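Local coordinates for nitrate regulatory protein (Klebsiella oxytoca, PDB 4AKK) that senses nitrate and nitrite and, in response, binds the nasF operon leader RNA at its factor-independent terminator to bring about transcription antitermination, at residues C75-S80 against E154-F159; V187-F192 against L299-L304. All blocks are in the same frame, centred on the assembly; numbering follows the deposited sequence.

Contact 1 (C75-S80 against E154-F159); sequences CERGAS and EATGQF. With EDO (1,2-ethanediol), chain C.
Phe159 reaches across to helix 75-80 and lays one face of its ring against the backbone there. The central contact is a CH-pi interaction: Arg77 CA sits 4.1 Å from the ring centroid and 21° off the ring normal, offset toward the rim. Phe159 CB points toward the opposite helix, and chi1 of -79° sets CG anti to the carbonyl carbon, beside the backbone N. The far end of the ring meets the stem of Glu76, whose CG lies 3.7 Å from Phe159 CZ; the two side chains cross at about a right angle. At the near end Arg77 and Phe159 slide past each other in opposite directions, and Arg77 CG comes within 3.8 Å of Phe159 CB.

No direct hydrogen bond joins the segments. Ser80 OG approaches Phe159 CE2 obliquely at 3.6 Å, but its hydrogen bond goes back to Glu76 O at 2.8 Å. That oxygen is gripped twice, by Ser80 OG and Ser80 N from opposite faces of the carbonyl plane. Water 1 donates to Arg77 O at 3.1 Å and makes a weak bond to Thr156 OG1, a thin polar bridge beside the apolar patch.

The charged ends are paired outside the two segments: Glu76 forms a salt bridge with Arg142 and Arg77 one with Glu197, with Ser160 as a further partner of Arg77 NH1. Arg77 NE also donates to O1 of a 1,2-ethanediol, probably from the crystallisation liquor, over 3.0 Å.

The segment axes run antiparallel (176°) and approach to 9.5 Å, where helix 56-85 packs against helix 152-167. Antiparallel packing of neighbouring helices at this angle is that of a helical bundle, here within the all-helical NIT nitrate- and nitrite-sensing domain.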
ATOM      1  N   CYS A  75      22.542  -7.422 -18.501  1.00 31.78           N
ATOM      2  CA  CYS A  75      23.668  -7.339 -19.438  1.00 31.99           C
ATOM      3  C   CYS A  75      23.294  -7.997 -20.761  1.00 30.68           C
ATOM      4  O   CYS A  75      23.521  -7.439 -21.837  1.00 32.71           O
ATOM      5  CB  CYS A  75      24.933  -7.992 -18.853  1.00 36.36           C
ATOM      6  SG  CYS A  75      25.583  -7.192 -17.338  1.00 41.28           S
ATOM      7  N   GLU A  76      22.708  -9.186 -20.682  1.00 28.84           N
ATOM      8  CA  GLU A  76      22.279  -9.873 -21.896  1.00 31.34           C
ATOM      9  C   GLU A  76      21.221  -9.054 -22.643  1.00 30.84           C
ATOM     10  O   GLU A  76      21.257  -8.955 -23.860  1.00 31.57           O
ATOM     11  CB  GLU A  76      21.767 -11.287 -21.595  1.00 29.11           C
ATOM     12  CG  GLU A  76      21.546 -12.128 -22.852  1.00 36.18           C
ATOM     13  CD  GLU A  76      21.266 -13.591 -22.554  1.00 34.81           C
ATOM     14  OE1 GLU A  76      21.257 -13.971 -21.367  1.00 40.56           O
ATOM     15  OE2 GLU A  76      21.048 -14.364 -23.508  1.00 39.22           O
ATOM     16  N   ARG A  77      20.278  -8.467 -21.920  1.00 30.07           N
ATOM     17  CA  ARG A  77      19.259  -7.654 -22.576  1.00 31.99           C
ATOM     18  C   ARG A  77      19.915  -6.542 -23.407  1.00 29.76           C
ATOM     19  O   ARG A  77      19.608  -6.368 -24.579  1.00 28.29           O
ATOM     20  CB  ARG A  77      18.266  -7.071 -21.555  1.00 23.53           C
ATOM     21  CG  ARG A  77      17.141  -6.221 -22.189  1.00 25.94           C
ATOM     22  CD  ARG A  77      16.164  -5.696 -21.133  1.00 25.57           C
ATOM     23  NE  ARG A  77      16.857  -5.009 -20.036  1.00 29.89           N
ATOM     24  CZ  ARG A  77      16.300  -4.728 -18.860  1.00 29.20           C
ATOM     25  NH1 ARG A  77      15.035  -5.080 -18.625  1.00 27.90           N
ATOM     26  NH2 ARG A  77      17.007  -4.105 -17.910  1.00 28.96           N
ATOM     27  N   GLY A  78      20.825  -5.797 -22.786  1.00 33.68           N
ATOM     28  CA  GLY A  78      21.489  -4.693 -23.452  1.00 31.76           C
ATOM     29  C   GLY A  78      22.344  -5.101 -24.631  1.00 35.71           C
ATOM     30  O   GLY A  78      22.341  -4.432 -25.667  1.00 37.89           O
ATOM     31  N   ALA A  79      23.080  -6.200 -24.491  1.00 29.74           N
ATOM     32  CA  ALA A  79      23.867  -6.714 -25.610  1.00 34.63           C
ATOM     33  C   ALA A  79      22.974  -7.122 -26.785  1.00 35.65           C
ATOM     34  O   ALA A  79      23.227  -6.736 -27.926  1.00 35.10           O
ATOM     35  CB  ALA A  79      24.752  -7.889 -25.166  1.00 35.55           C
ATOM     36  N   SER A  80      21.931  -7.904 -26.503  1.00 37.17           N
ATOM     37  CA  SER A  80      20.983  -8.320 -27.534  1.00 31.03           C
ATOM     38  C   SER A  80      20.396  -7.100 -28.235  1.00 31.38           C
ATOM     39  O   SER A  80      20.188  -7.101 -29.439  1.00 33.47           O
ATOM     40  CB  SER A  80      19.863  -9.169 -26.931  1.00 31.82           C
ATOM     41  OG  SER A  80      20.414 -10.259 -26.205  1.00 38.65           O
ATOM     42  N   GLU A 154      10.745  -6.345 -28.931  1.00 34.93           N
ATOM     43  CA  GLU A 154      10.204  -7.652 -28.537  1.00 38.98           C
ATOM     44  C   GLU A 154      11.200  -8.441 -27.665  1.00 34.93           C
ATOM     45  O   GLU A 154      10.830  -8.991 -26.626  1.00 35.55           O
ATOM     46  CB  GLU A 154       9.784  -8.482 -29.768  1.00 32.46           C
ATOM     47  CG  GLU A 154       8.788  -7.784 -30.699  1.00 36.78           C
ATOM     48  CD  GLU A 154       8.476  -8.590 -31.973  1.00 43.89           C
ATOM     49  OE1 GLU A 154       9.376  -9.303 -32.473  1.00 39.06           O
ATOM     50  OE2 GLU A 154       7.331  -8.503 -32.481  1.00 38.60           O
ATOM     51  N   ALA A 155      12.460  -8.486 -28.092  1.00 31.42           N
ATOM     52  CA  ALA A 155      13.518  -9.132 -27.312  1.00 33.17           C
ATOM     53  C   ALA A 155      13.702  -8.441 -25.952  1.00 28.43           C
ATOM     54  O   ALA A 155      13.855  -9.094 -24.923  1.00 32.30           O
ATOM     55  CB  ALA A 155      14.822  -9.130 -28.092  1.00 33.65           C
ATOM     56  N   THR A 156      13.671  -7.116 -25.972  1.00 27.37           N
ATOM     57  CA  THR A 156      13.742  -6.300 -24.776  1.00 30.60           C
ATOM     58  C   THR A 156      12.620  -6.620 -23.791  1.00 31.89           C
ATOM     59  O   THR A 156      12.869  -6.773 -22.593  1.00 33.57           O
ATOM     60  CB  THR A 156      13.692  -4.800 -25.146  1.00 30.99           C
ATOM     61  OG1 THR A 156      15.024  -4.334 -25.359  1.00 42.70           O
ATOM     62  CG2 THR A 156      13.045  -3.977 -24.022  1.00 40.90           C
ATOM     63  N   GLY A 157      11.394  -6.712 -24.301  1.00 32.26           N
ATOM     64  CA  GLY A 157      10.231  -7.039 -23.491  1.00 27.34           C
ATOM     65  C   GLY A 157      10.295  -8.416 -22.851  1.00 27.61           C
ATOM     66  O   GLY A 157       9.905  -8.585 -21.709  1.00 32.91           O
ATOM     67  N   GLN A 158      10.783  -9.407 -23.585  1.00 30.56           N
ATOM     68  CA  GLN A 158      10.858 -10.765 -23.050  1.00 35.12           C
ATOM     69  C   GLN A 158      11.933 -10.914 -21.962  1.00 32.01           C
ATOM     70  O   GLN A 158      11.707 -11.583 -20.954  1.00 32.79           O
ATOM     71  CB  GLN A 158      11.053 -11.787 -24.176  1.00 31.10           C
ATOM     72  CG  GLN A 158       9.907 -11.787 -25.186  1.00 34.67           C
ATOM     73  CD  GLN A 158      10.010 -12.913 -26.200  1.00 50.72           C
ATOM     74  OE1 GLN A 158      10.897 -13.873 -25.938  1.00 46.90           O
ATOM     75  NE2 GLN A 158       9.300 -12.920 -27.208  1.00 40.45           N
ATOM     76  N   PHE A 159      13.090 -10.287 -22.155  1.00 29.36           N
ATOM     77  CA  PHE A 159      14.082 -10.216 -21.085  1.00 29.38           C
ATOM     78  C   PHE A 159      13.479  -9.515 -19.866  1.00 31.87           C
ATOM     79  O   PHE A 159      13.607  -9.988 -18.737  1.00 30.06           O
ATOM     80  CB  PHE A 159      15.344  -9.478 -21.537  1.00 31.36           C
ATOM     81  CG  PHE A 159      16.272 -10.313 -22.370  1.00 30.46           C
ATOM     82  CD1 PHE A 159      16.928 -11.401 -21.819  1.00 34.37           C
ATOM     83  CD2 PHE A 159      16.477 -10.020 -23.703  1.00 31.51           C
ATOM     84  CE1 PHE A 159      17.774 -12.181 -22.586  1.00 33.05           C
ATOM     85  CE2 PHE A 159      17.318 -10.796 -24.477  1.00 31.52           C
ATOM     86  CZ  PHE A 159      17.966 -11.876 -23.920  1.00 31.94           C
TER
HETATM   87  C1  EDO C1392      18.542  -2.574 -21.345  1.00 32.01           C
HETATM   88  O1  EDO C1392      19.376  -3.705 -21.100  1.00 49.23           O
HETATM   89  C2  EDO C1392      19.234  -1.572 -22.264  1.00 34.80           C
HETATM   90  O2  EDO C1392      19.452  -2.040 -23.602  1.00 24.04           O
HETATM   91  O   HOH W   1      16.884  -7.070 -25.892  1.00 42.55           O

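Contact 2 (V187-F192 against L299-L304); sequences VALYSF and LLIVDL
The Phe192 ring meets Leu300 CD1 obliquely; the methyl lies 3.9 Å from Phe192 CG, at the root of the ring. The two side chains cross at about a right angle. A further partner of this ring is Phe237, with which it packs edge-to-face.

Beside the ring, Leu189 has its CB directed toward the other helix and CG anti to the backbone N (chi1 171°), and its two methyls part company. CD1 lies against the stem of Leu300, 4.1 Å from Leu300 CB, and also touches Ile301 CG1, whereas Leu189 CD2 meets Leu304 CD2 at 4.4 Å. Leu189 thus spans three residues on one flank of helix 299-304. The contact is wholly apolar, with no hydrogen bond between the segments.

The segments run antiparallel, their axes 10.5 Å apart with a signed crossing angle of -165°. They join the long helices 180-212 and 277-312; helix 217-240 packs against both through Phe237, and helix 341-358 lies against Val187, Tyr190 and Ser191.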
ATOM      1  N   VAL A 187      13.707  -4.764   1.951  1.00 36.02           N
ATOM      2  CA  VAL A 187      12.921  -3.788   1.208  1.00 36.39           C
ATOM      3  C   VAL A 187      13.802  -2.700   0.581  1.00 28.90           C
ATOM      4  O   VAL A 187      13.587  -2.305  -0.567  1.00 32.13           O
ATOM      5  CB  VAL A 187      11.811  -3.170   2.081  1.00 35.93           C
ATOM      6  CG1 VAL A 187      11.214  -1.933   1.405  1.00 34.43           C
ATOM      7  CG2 VAL A 187      10.732  -4.203   2.340  1.00 38.91           C
ATOM      8  N   ALA A 188      14.793  -2.228   1.329  1.00 33.46           N
ATOM      9  CA  ALA A 188      15.760  -1.262   0.805  1.00 30.45           C
ATOM     10  C   ALA A 188      16.479  -1.819  -0.427  1.00 33.54           C
ATOM     11  O   ALA A 188      16.654  -1.117  -1.424  1.00 32.32           O
ATOM     12  CB  ALA A 188      16.780  -0.880   1.891  1.00 30.82           C
ATOM     13  N   LEU A 189      16.906  -3.078  -0.346  1.00 31.17           N
ATOM     14  CA  LEU A 189      17.543  -3.755  -1.468  1.00 34.39           C
ATOM     15  C   LEU A 189      16.600  -3.895  -2.667  1.00 30.12           C
ATOM     16  O   LEU A 189      16.961  -3.557  -3.801  1.00 29.98           O
ATOM     17  CB  LEU A 189      18.044  -5.141  -1.040  1.00 36.89           C
ATOM     18  CG  LEU A 189      18.538  -6.046  -2.169  1.00 34.65           C
ATOM     19  CD1 LEU A 189      19.773  -5.444  -2.819  1.00 37.69           C
ATOM     20  CD2 LEU A 189      18.829  -7.463  -1.664  1.00 39.39           C
ATOM     21  N   TYR A 190      15.396  -4.399  -2.410  1.00 30.29           N
ATOM     22  CA  TYR A 190      14.393  -4.549  -3.458  1.00 32.15           C
ATOM     23  C   TYR A 190      14.129  -3.202  -4.124  1.00 30.99           C
ATOM     24  O   TYR A 190      14.054  -3.110  -5.346  1.00 25.38           O
ATOM     25  CB  TYR A 190      13.083  -5.112  -2.891  1.00 30.11           C
ATOM     26  CG  TYR A 190      11.944  -5.041  -3.874  1.00 32.99           C
ATOM     27  CD1 TYR A 190      11.949  -5.824  -5.022  1.00 36.09           C
ATOM     28  CD2 TYR A 190      10.873  -4.183  -3.669  1.00 33.70           C
ATOM     29  CE1 TYR A 190      10.923  -5.760  -5.934  1.00 36.61           C
ATOM     30  CE2 TYR A 190       9.838  -4.110  -4.582  1.00 40.01           C
ATOM     31  CZ  TYR A 190       9.874  -4.903  -5.716  1.00 41.39           C
ATOM     32  OH  TYR A 190       8.854  -4.844  -6.632  1.00 51.14           O
ATOM     33  N   SER A 191      13.976  -2.160  -3.310  1.00 29.39           N
ATOM     34  CA  SER A 191      13.752  -0.827  -3.856  1.00 31.14           C
ATOM     35  C   SER A 191      14.879  -0.481  -4.807  1.00 32.09           C
ATOM     36  O   SER A 191      14.646   0.008  -5.904  1.00 33.29           O
ATOM     37  CB  SER A 191      13.687   0.227  -2.755  1.00 30.28           C
ATOM     38  OG  SER A 191      12.661  -0.067  -1.829  1.00 29.87           O
ATOM     39  N   PHE A 192      16.110  -0.724  -4.369  1.00 31.55           N
ATOM     40  CA  PHE A 192      17.272  -0.397  -5.170  1.00 31.59           C
ATOM     41  C   PHE A 192      17.304  -1.242  -6.448  1.00 31.18           C
ATOM     42  O   PHE A 192      17.555  -0.726  -7.534  1.00 28.86           O
ATOM     43  CB  PHE A 192      18.551  -0.609  -4.349  1.00 32.02           C
ATOM     44  CG  PHE A 192      19.791  -0.115  -5.025  1.00 37.97           C
ATOM     45  CD1 PHE A 192      20.450  -0.905  -5.954  1.00 33.84           C
ATOM     46  CD2 PHE A 192      20.295   1.147  -4.738  1.00 33.72           C
ATOM     47  CE1 PHE A 192      21.595  -0.451  -6.581  1.00 35.00           C
ATOM     48  CE2 PHE A 192      21.439   1.606  -5.366  1.00 34.02           C
ATOM     49  CZ  PHE A 192      22.087   0.809  -6.286  1.00 32.79           C
ATOM     50  N   LEU A 299      27.267  -4.217  -2.430  1.00 35.95           N
ATOM     51  CA  LEU A 299      27.553  -3.866  -1.047  1.00 42.58           C
ATOM     52  C   LEU A 299      26.339  -4.160  -0.177  1.00 44.13           C
ATOM     53  O   LEU A 299      26.462  -4.658   0.949  1.00 38.64           O
ATOM     54  CB  LEU A 299      27.935  -2.388  -0.916  1.00 45.94           C
ATOM     55  CG  LEU A 299      27.887  -1.866   0.532  1.00 55.57           C
ATOM     56  CD1 LEU A 299      29.018  -2.445   1.383  1.00 52.68           C
ATOM     57  CD2 LEU A 299      27.899  -0.341   0.606  1.00 51.43           C
ATOM     58  N   LEU A 300      25.159  -3.851  -0.701  1.00 41.43           N
ATOM     59  CA  LEU A 300      23.943  -4.046   0.077  1.00 37.56           C
ATOM     60  C   LEU A 300      23.807  -5.518   0.438  1.00 33.98           C
ATOM     61  O   LEU A 300      23.448  -5.862   1.558  1.00 38.40           O
ATOM     62  CB  LEU A 300      22.716  -3.571  -0.695  1.00 34.07           C
ATOM     63  CG  LEU A 300      22.701  -2.110  -1.149  1.00 38.83           C
ATOM     64  CD1 LEU A 300      21.387  -1.806  -1.888  1.00 33.98           C
ATOM     65  CD2 LEU A 300      22.900  -1.176   0.050  1.00 38.15           C
ATOM     66  N   ILE A 301      24.105  -6.375  -0.531  1.00 36.09           N
ATOM     67  CA  ILE A 301      24.031  -7.819  -0.354  1.00 39.24           C
ATOM     68  C   ILE A 301      25.044  -8.327   0.684  1.00 43.24           C
ATOM     69  O   ILE A 301      24.700  -9.113   1.570  1.00 41.46           O
ATOM     70  CB  ILE A 301      24.236  -8.515  -1.703  1.00 38.59           C
ATOM     71  CG1 ILE A 301      22.973  -8.324  -2.563  1.00 42.61           C
ATOM     72  CG2 ILE A 301      24.567  -9.995  -1.508  1.00 35.93           C
ATOM     73  CD1 ILE A 301      23.206  -8.493  -4.041  1.00 44.54           C
ATOM     74  N   VAL A 302      26.287  -7.869   0.570  1.00 40.98           N
ATOM     75  CA  VAL A 302      27.309  -8.183   1.564  1.00 43.54           C
ATOM     76  C   VAL A 302      26.850  -7.774   2.960  1.00 40.03           C
ATOM     77  O   VAL A 302      26.903  -8.573   3.901  1.00 41.08           O
ATOM     78  CB  VAL A 302      28.649  -7.494   1.234  1.00 43.18           C
ATOM     79  CG1 VAL A 302      29.623  -7.591   2.418  1.00 41.59           C
ATOM     80  CG2 VAL A 302      29.251  -8.105  -0.006  1.00 33.47           C
ATOM     81  N   ASP A 303      26.372  -6.538   3.085  1.00 45.54           N
ATOM     82  CA  ASP A 303      25.893  -6.033   4.373  1.00 40.93           C
ATOM     83  C   ASP A 303      24.718  -6.831   4.909  1.00 46.44           C
ATOM     84  O   ASP A 303      24.628  -7.082   6.114  1.00 42.87           O
ATOM     85  CB  ASP A 303      25.522  -4.551   4.287  1.00 42.28           C
ATOM     86  CG  ASP A 303      26.732  -3.665   4.099  1.00 48.99           C
ATOM     87  OD1 ASP A 303      27.830  -4.075   4.535  1.00 52.35           O
ATOM     88  OD2 ASP A 303      26.590  -2.568   3.514  1.00 52.71           O
ATOM     89  N   LEU A 304      23.805  -7.219   4.025  1.00 40.58           N
ATOM     90  CA  LEU A 304      22.657  -7.989   4.461  1.00 42.26           C
ATOM     91  C   LEU A 304      23.109  -9.350   4.999  1.00 38.35           C
ATOM     92  O   LEU A 304      22.590  -9.834   6.005  1.00 40.53           O
ATOM     93  CB  LEU A 304      21.648  -8.153   3.317  1.00 41.51           C
ATOM     94  CG  LEU A 304      20.601  -9.267   3.446  1.00 37.93           C
ATOM     95  CD1 LEU A 304      19.694  -9.062   4.625  1.00 40.84           C
ATOM     96  CD2 LEU A 304      19.772  -9.388   2.159  1.00 47.47           C
TER

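Contacts 1 and 2 follow one another along the chain, and both lie within the NIT sensing region. Their centres are 24 Å apart and their nearest atoms about 11 Å, so they do not touch. The connection between them is helix 180-212: it carries 187-192 and, farther along, Gln201 and Ala204, which flank contact 1. The two sites differ in character, contact 1 combining an aromatic patch with buried charges and a water, contact 2 being apolar throughout. The ethanediol belongs to contact 1, where Arg203 of the same long helix also binds it.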